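Local coordinates for protein aminotransferase class I and II (Streptococcus suis 89/1591, PDB 3OP7) that probably transfers amino groups between amino acids and 2-oxo acids, using pyridoxal 5'-phosphate held as a Schiff base on a lysine, at residues A286-W291 with V346-A351; V298-P303 with S307-K312. All coordinates share one frame; numbering follows the deposited sequence.

After an N-terminal stretch that includes strand 22-23, the partner of 332-333, the chain builds the large domain round its mixed sheet, then enters helix 270-294, whose later turns supply 286-291. It leaves this helix into the hairpin of strands 298-300 and 309-313, where contact 2 closes a tight loop with three residues between its segments. Contact 1 closes much later, when strand 345-348 returns beside 309-313 and 346-351 meets the helix across 54 intervening residues. Contact 2 is therefore nested inside the loop of contact 1. The two centres lie about 7 Å apart. V346 N bonds V311 O at 2.9 Å, joining neighbouring strands, while D289 joins the helix to Y300 of the hairpin.

Contact 1 (A286-W291 with V346-A351); sequences AILDQW and VRLGFA
L288 packs on L348 and F350 in a small, buried, wholly apolar helix-to-sheet contact, where helix 270-294 lies against the end of strand 345-348 and the loop that follows it. L288 carries the helix side of the contact, and its branched end divides the work between its two methyls. CD2 meets the F350 ring obliquely, 3.7 Å from F350 CD1. CD1 approaches L348 CD2 at 4.2 Å, a looser touch. The leucines lie alongside each other, pointing opposite ways, while the F350 side chain stands roughly perpendicular to that of L288. With CG anti to the backbone N (chi1 -173°), the fork of L288 is directed at the strand and the loop; the CA atoms of L288 and F350 are 7.3 Å apart. Leucine suits the place because two methyls on one stem can serve two neighbours at once.

This is the layering of the C-terminal small domain of fold-type I aminotransferases, in which helices pack on a short antiparallel sheet. L348 and F350, two residues apart, both direct their side chains toward the helix. F350 has CG set between its backbone N and carbonyl carbon (chi1 63°), and its flat ring also packs on L281 and L285, giving a broad apolar surface to more than one helical turn. Polar backbone groups nearby are bonded too: N284 ND2 donates to F350 O, and S309 OG to L348 O. On the adjoining side of the helix, I287 and W291 pack on helix 354-368.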
loop_
_atom_site.group_PDB
_atom_site.type_symbol
_atom_site.label_atom_id
_atom_site.label_comp_id
_atom_site.label_asym_id
_atom_site.label_seq_id
_atom_site.Cartn_x
_atom_site.Cartn_y
_atom_site.Cartn_z
ATOM N N ALA A 286 4.701 -10.104 32.907
ATOM C CA ALA A 286 4.765 -10.342 34.370
ATOM C C ALA A 286 4.771 -9.024 35.156
ATOM O O ALA A 286 4.192 -8.928 36.220
ATOM C CB ALA A 286 5.974 -11.216 34.765
ATOM N N ILE A 287 5.414 -8.006 34.601
ATOM C CA ILE A 287 5.451 -6.674 35.205
ATOM C C ILE A 287 4.050 -6.042 35.196
ATOM O O ILE A 287 3.592 -5.497 36.229
ATOM C CB ILE A 287 6.472 -5.783 34.468
ATOM C CG1 ILE A 287 7.892 -6.231 34.810
ATOM C CG2 ILE A 287 6.305 -4.312 34.826
ATOM C CD1 ILE A 287 8.925 -5.578 33.925
ATOM N N LEU A 288 3.381 -6.126 34.044
ATOM C CA LEU A 288 2.011 -5.655 33.886
ATOM C C LEU A 288 1.052 -6.368 34.842
ATOM O O LEU A 288 0.237 -5.695 35.507
ATOM C CB LEU A 288 1.532 -5.838 32.442
ATOM C CG LEU A 288 0.168 -5.246 32.090
ATOM C CD1 LEU A 288 0.148 -3.729 32.355
ATOM C CD2 LEU A 288 -0.142 -5.601 30.633
ATOM N N ASP A 289 1.153 -7.703 34.918
ATOM C CA ASP A 289 0.304 -8.511 35.833
ATOM C C ASP A 289 0.413 -8.103 37.277
ATOM O O ASP A 289 -0.604 -7.958 37.948
ATOM C CB ASP A 289 0.608 -10.015 35.717
ATOM C CG ASP A 289 -0.006 -10.654 34.448
ATOM O OD1 ASP A 289 -1.075 -10.192 33.973
ATOM O OD2 ASP A 289 0.598 -11.618 33.922
ATOM N N GLN A 290 1.652 -7.963 37.745
ATOM C CA GLN A 290 1.951 -7.518 39.122
ATOM C C GLN A 290 1.321 -6.144 39.391
ATOM O O GLN A 290 0.649 -5.936 40.416
ATOM C CB GLN A 290 3.480 -7.461 39.299
ATOM C CG GLN A 290 3.982 -7.220 40.748
ATOM C CD GLN A 290 5.488 -6.952 40.801
ATOM O OE1 GLN A 290 6.113 -6.557 39.796
ATOM N NE2 GLN A 290 6.076 -7.155 41.963
ATOM N N TRP A 291 1.549 -5.212 38.466
ATOM C CA TRP A 291 0.979 -3.861 38.533
ATOM C C TRP A 291 -0.566 -3.850 38.577
ATOM O O TRP A 291 -1.175 -3.177 39.414
ATOM C CB TRP A 291 1.473 -3.039 37.348
ATOM C CG TRP A 291 1.112 -1.615 37.466
ATOM C CD1 TRP A 291 1.738 -0.673 38.228
ATOM C CD2 TRP A 291 0.003 -0.970 36.848
ATOM N NE1 TRP A 291 1.104 0.538 38.087
ATOM C CE2 TRP A 291 0.027 0.379 37.257
ATOM C CE3 TRP A 291 -0.990 -1.395 35.967
ATOM C CZ2 TRP A 291 -0.915 1.313 36.813
ATOM C CZ3 TRP A 291 -1.926 -0.466 35.510
ATOM C CH2 TRP A 291 -1.882 0.873 35.950
ATOM N N VAL A 346 -8.657 1.345 28.412
ATOM C CA VAL A 346 -7.563 1.917 27.615
ATOM C C VAL A 346 -6.785 0.771 26.955
ATOM O O VAL A 346 -6.678 -0.288 27.554
ATOM C CB VAL A 346 -6.626 2.755 28.521
ATOM C CG1 VAL A 346 -7.374 3.949 29.106
ATOM C CG2 VAL A 346 -6.036 1.903 29.666
ATOM N N ARG A 347 -6.297 0.956 25.722
ATOM C CA ARG A 347 -5.368 -0.001 25.108
ATOM C C ARG A 347 -3.933 0.351 25.571
ATOM O O ARG A 347 -3.499 1.502 25.436
ATOM C CB ARG A 347 -5.442 -0.007 23.607
ATOM C CG ARG A 347 -4.738 -1.233 23.049
ATOM C CD ARG A 347 -4.734 -1.206 21.597
ATOM N NE ARG A 347 -3.794 -0.197 21.121
ATOM C CZ ARG A 347 -3.566 0.053 19.836
ATOM N NH1 ARG A 347 -4.259 -0.583 18.871
ATOM N NH2 ARG A 347 -2.660 0.976 19.520
ATOM N N LEU A 348 -3.266 -0.638 26.166
ATOM C CA LEU A 348 -1.913 -0.518 26.718
ATOM C C LEU A 348 -0.962 -1.510 25.999
ATOM O O LEU A 348 -1.178 -2.724 26.057
ATOM C CB LEU A 348 -1.981 -0.826 28.201
ATOM C CG LEU A 348 -0.740 -0.425 29.004
ATOM C CD1 LEU A 348 -1.168 -0.195 30.454
ATOM C CD2 LEU A 348 0.415 -1.425 28.898
ATOM N N GLY A 349 0.054 -1.009 25.312
ATOM C CA GLY A 349 1.010 -1.857 24.619
ATOM C C GLY A 349 2.235 -2.025 25.516
ATOM O O GLY A 349 2.967 -1.066 25.759
ATOM N N PHE A 350 2.468 -3.240 25.991
ATOM C CA PHE A 350 3.459 -3.449 27.038
ATOM C C PHE A 350 4.797 -4.054 26.594
ATOM O O PHE A 350 5.682 -4.227 27.444
ATOM C CB PHE A 350 2.869 -4.331 28.151
ATOM C CG PHE A 350 2.505 -5.713 27.696
ATOM C CD1 PHE A 350 1.238 -5.986 27.172
ATOM C CD2 PHE A 350 3.433 -6.739 27.738
ATOM C CE1 PHE A 350 0.914 -7.285 26.700
ATOM C CE2 PHE A 350 3.110 -8.021 27.282
ATOM C CZ PHE A 350 1.840 -8.296 26.783
ATOM N N ALA A 351 4.945 -4.393 25.310
ATOM C CA ALA A 351 6.154 -5.063 24.818
ATOM C C ALA A 351 7.143 -4.054 24.237
ATOM O O ALA A 351 7.898 -4.321 23.276
ATOM C CB ALA A 351 5.782 -6.135 23.795
#

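Contact 2 (V298-P303 with S307-K312)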
loop_
_atom_site.group_PDB
_atom_site.type_symbol
_atom_site.label_atom_id
_atom_site.label_comp_id
_atom_site.label_asym_id
_atom_site.label_seq_id
_atom_site.Cartn_x
_atom_site.Cartn_y
_atom_site.Cartn_z
ATOM N N VAL A 298 -7.618 -0.580 38.597
ATOM C CA VAL A 298 -7.489 -1.172 37.259
ATOM C C VAL A 298 -7.609 -2.670 37.326
ATOM O O VAL A 298 -7.202 -3.285 38.296
ATOM C CB VAL A 298 -6.151 -0.818 36.557
ATOM C CG1 VAL A 298 -5.829 0.663 36.727
ATOM C CG2 VAL A 298 -5.006 -1.660 37.111
ATOM N N SER A 299 -8.148 -3.259 36.271
ATOM C CA SER A 299 -8.300 -4.707 36.213
ATOM C C SER A 299 -8.363 -5.060 34.736
ATOM O O SER A 299 -8.593 -4.167 33.897
ATOM C CB SER A 299 -9.554 -5.182 36.988
ATOM O OG SER A 299 -10.738 -4.845 36.272
ATOM N N TYR A 300 -8.100 -6.316 34.403
ATOM C CA TYR A 300 -8.241 -6.724 32.987
ATOM C C TYR A 300 -8.416 -8.228 32.788
ATOM O O TYR A 300 -8.279 -9.010 33.756
ATOM C CB TYR A 300 -7.081 -6.165 32.162
ATOM C CG TYR A 300 -5.740 -6.883 32.155
ATOM C CD1 TYR A 300 -5.337 -7.743 33.177
ATOM C CD2 TYR A 300 -4.818 -6.588 31.186
ATOM C CE1 TYR A 300 -4.051 -8.337 33.164
ATOM C CE2 TYR A 300 -3.550 -7.185 31.161
ATOM C CZ TYR A 300 -3.173 -8.053 32.142
ATOM O OH TYR A 300 -1.914 -8.630 32.124
ATOM N N ILE A 301 -8.731 -8.592 31.533
ATOM C CA ILE A 301 -8.644 -9.984 31.070
ATOM C C ILE A 301 -7.291 -10.124 30.397
ATOM O O ILE A 301 -7.073 -9.571 29.296
ATOM C CB ILE A 301 -9.747 -10.376 30.070
ATOM C CG1 ILE A 301 -11.151 -10.119 30.665
ATOM C CG2 ILE A 301 -9.599 -11.852 29.714
ATOM C CD1 ILE A 301 -11.485 -11.034 31.765
ATOM N N ARG A 302 -6.389 -10.821 31.094
ATOM C CA ARG A 302 -5.009 -11.003 30.622
ATOM C C ARG A 302 -4.975 -11.519 29.189
ATOM O O ARG A 302 -5.580 -12.548 28.904
ATOM C CB ARG A 302 -4.278 -11.985 31.558
ATOM C CG ARG A 302 -2.792 -12.186 31.299
ATOM C CD ARG A 302 -2.291 -13.305 32.173
ATOM N NE ARG A 302 -0.843 -13.493 32.175
ATOM C CZ ARG A 302 -0.162 -14.403 31.472
ATOM N NH1 ARG A 302 -0.757 -15.211 30.613
ATOM N NH2 ARG A 302 1.161 -14.494 31.622
ATOM N N PRO A 303 -4.250 -10.818 28.301
ATOM C CA PRO A 303 -4.145 -11.213 26.884
ATOM C C PRO A 303 -3.455 -12.566 26.745
ATOM O O PRO A 303 -2.767 -13.006 27.656
ATOM C CB PRO A 303 -3.313 -10.108 26.280
ATOM C CG PRO A 303 -2.474 -9.607 27.411
ATOM C CD PRO A 303 -3.387 -9.656 28.587
ATOM N N SER A 307 1.222 -8.775 22.420
ATOM C CA SER A 307 1.643 -7.412 22.806
ATOM C C SER A 307 0.535 -6.336 22.820
ATOM O O SER A 307 0.832 -5.144 22.583
ATOM C CB SER A 307 2.786 -6.960 21.835
ATOM O OG SER A 307 2.403 -6.922 20.448
ATOM N N THR A 308 -0.740 -6.717 23.018
ATOM C CA THR A 308 -1.785 -5.709 23.225
ATOM C C THR A 308 -2.606 -6.119 24.437
ATOM O O THR A 308 -2.731 -7.302 24.764
ATOM C CB THR A 308 -2.669 -5.448 21.991
ATOM O OG1 THR A 308 -3.645 -4.406 22.276
ATOM C CG2 THR A 308 -3.363 -6.738 21.505
ATOM N N SER A 309 -3.074 -5.127 25.181
ATOM C CA SER A 309 -3.968 -5.387 26.297
ATOM C C SER A 309 -4.992 -4.269 26.410
ATOM O O SER A 309 -4.822 -3.169 25.863
ATOM C CB SER A 309 -3.219 -5.541 27.655
ATOM O OG SER A 309 -2.626 -4.316 28.054
ATOM N N PHE A 310 -6.068 -4.557 27.134
ATOM C CA PHE A 310 -7.229 -3.646 27.189
ATOM C C PHE A 310 -7.617 -3.635 28.645
ATOM O O PHE A 310 -8.199 -4.593 29.146
ATOM C CB PHE A 310 -8.355 -4.136 26.301
ATOM C CG PHE A 310 -9.293 -3.056 25.792
ATOM C CD1 PHE A 310 -8.824 -1.869 25.282
ATOM C CD2 PHE A 310 -10.665 -3.262 25.820
ATOM C CE1 PHE A 310 -9.701 -0.901 24.765
ATOM C CE2 PHE A 310 -11.543 -2.309 25.349
ATOM C CZ PHE A 310 -11.057 -1.131 24.788
ATOM N N VAL A 311 -7.288 -2.530 29.300
ATOM C CA VAL A 311 -7.322 -2.465 30.739
ATOM C C VAL A 311 -8.536 -1.641 31.154
ATOM O O VAL A 311 -8.850 -0.593 30.568
ATOM C CB VAL A 311 -6.010 -1.828 31.247
ATOM C CG1 VAL A 311 -6.002 -1.665 32.716
ATOM C CG2 VAL A 311 -4.815 -2.658 30.800
ATOM N N LYS A 312 -9.257 -2.159 32.135
ATOM C CA LYS A 312 -10.467 -1.515 32.626
ATOM C C LYS A 312 -10.122 -0.558 33.759
ATOM O O LYS A 312 -9.635 -0.996 34.797
ATOM C CB LYS A 312 -11.441 -2.579 33.145
ATOM C CG LYS A 312 -12.842 -2.064 33.383
ATOM C CD LYS A 312 -13.695 -3.143 34.032
ATOM C CE LYS A 312 -15.193 -2.859 33.931
ATOM N NZ LYS A 312 -15.961 -4.123 34.188
HETATM O O HOH W 1 -11.119 -1.918 36.994
HETATM O O HOH W 2 -6.225 -7.479 27.608
HETATM O O HOH W 3 -9.862 -6.533 29.885
#
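Y300 lies with the edge of its ring against the opposite strand of the hairpin: Y300 CE2 is 3.9 Å from S309 CB, which sits in the ring plane. Y300 CD2 meets V311 CG2 obliquely, while R302 CA lies over one ring face, nearer its periphery than its centre. With CG between the backbone N and carbonyl carbon (chi1 81°), the tyrosine runs across its own strand and roughly along 309-312, which takes its OH to D289 OD1 on helix 270-294. V298 CB touches V311 CG1, compact branched side chains suiting this buried face.

S299 and K312, on the more exposed face, form the antiparallel hydrogen-bonded pair. K312 N lies nearly in line with the C=O of S299, at 2.8 Å, though its N-H...O angle is 156°; S299 N returns a bond to K312 O. One water joins S299 OG to K312 O. Beyond Y300 the chains stand apart, and two waters bridge I301 and F310. Past them, P303 brings the chains together again, its rigid ring against the T308 carbonyl (CB to O 3.2 Å) and S309 CB.

Strand 298-300 is an outer strand of the four-stranded antiparallel sheet; 309-313 lies between it and 345-348, and V298 and Y300 pack on helix 270-294.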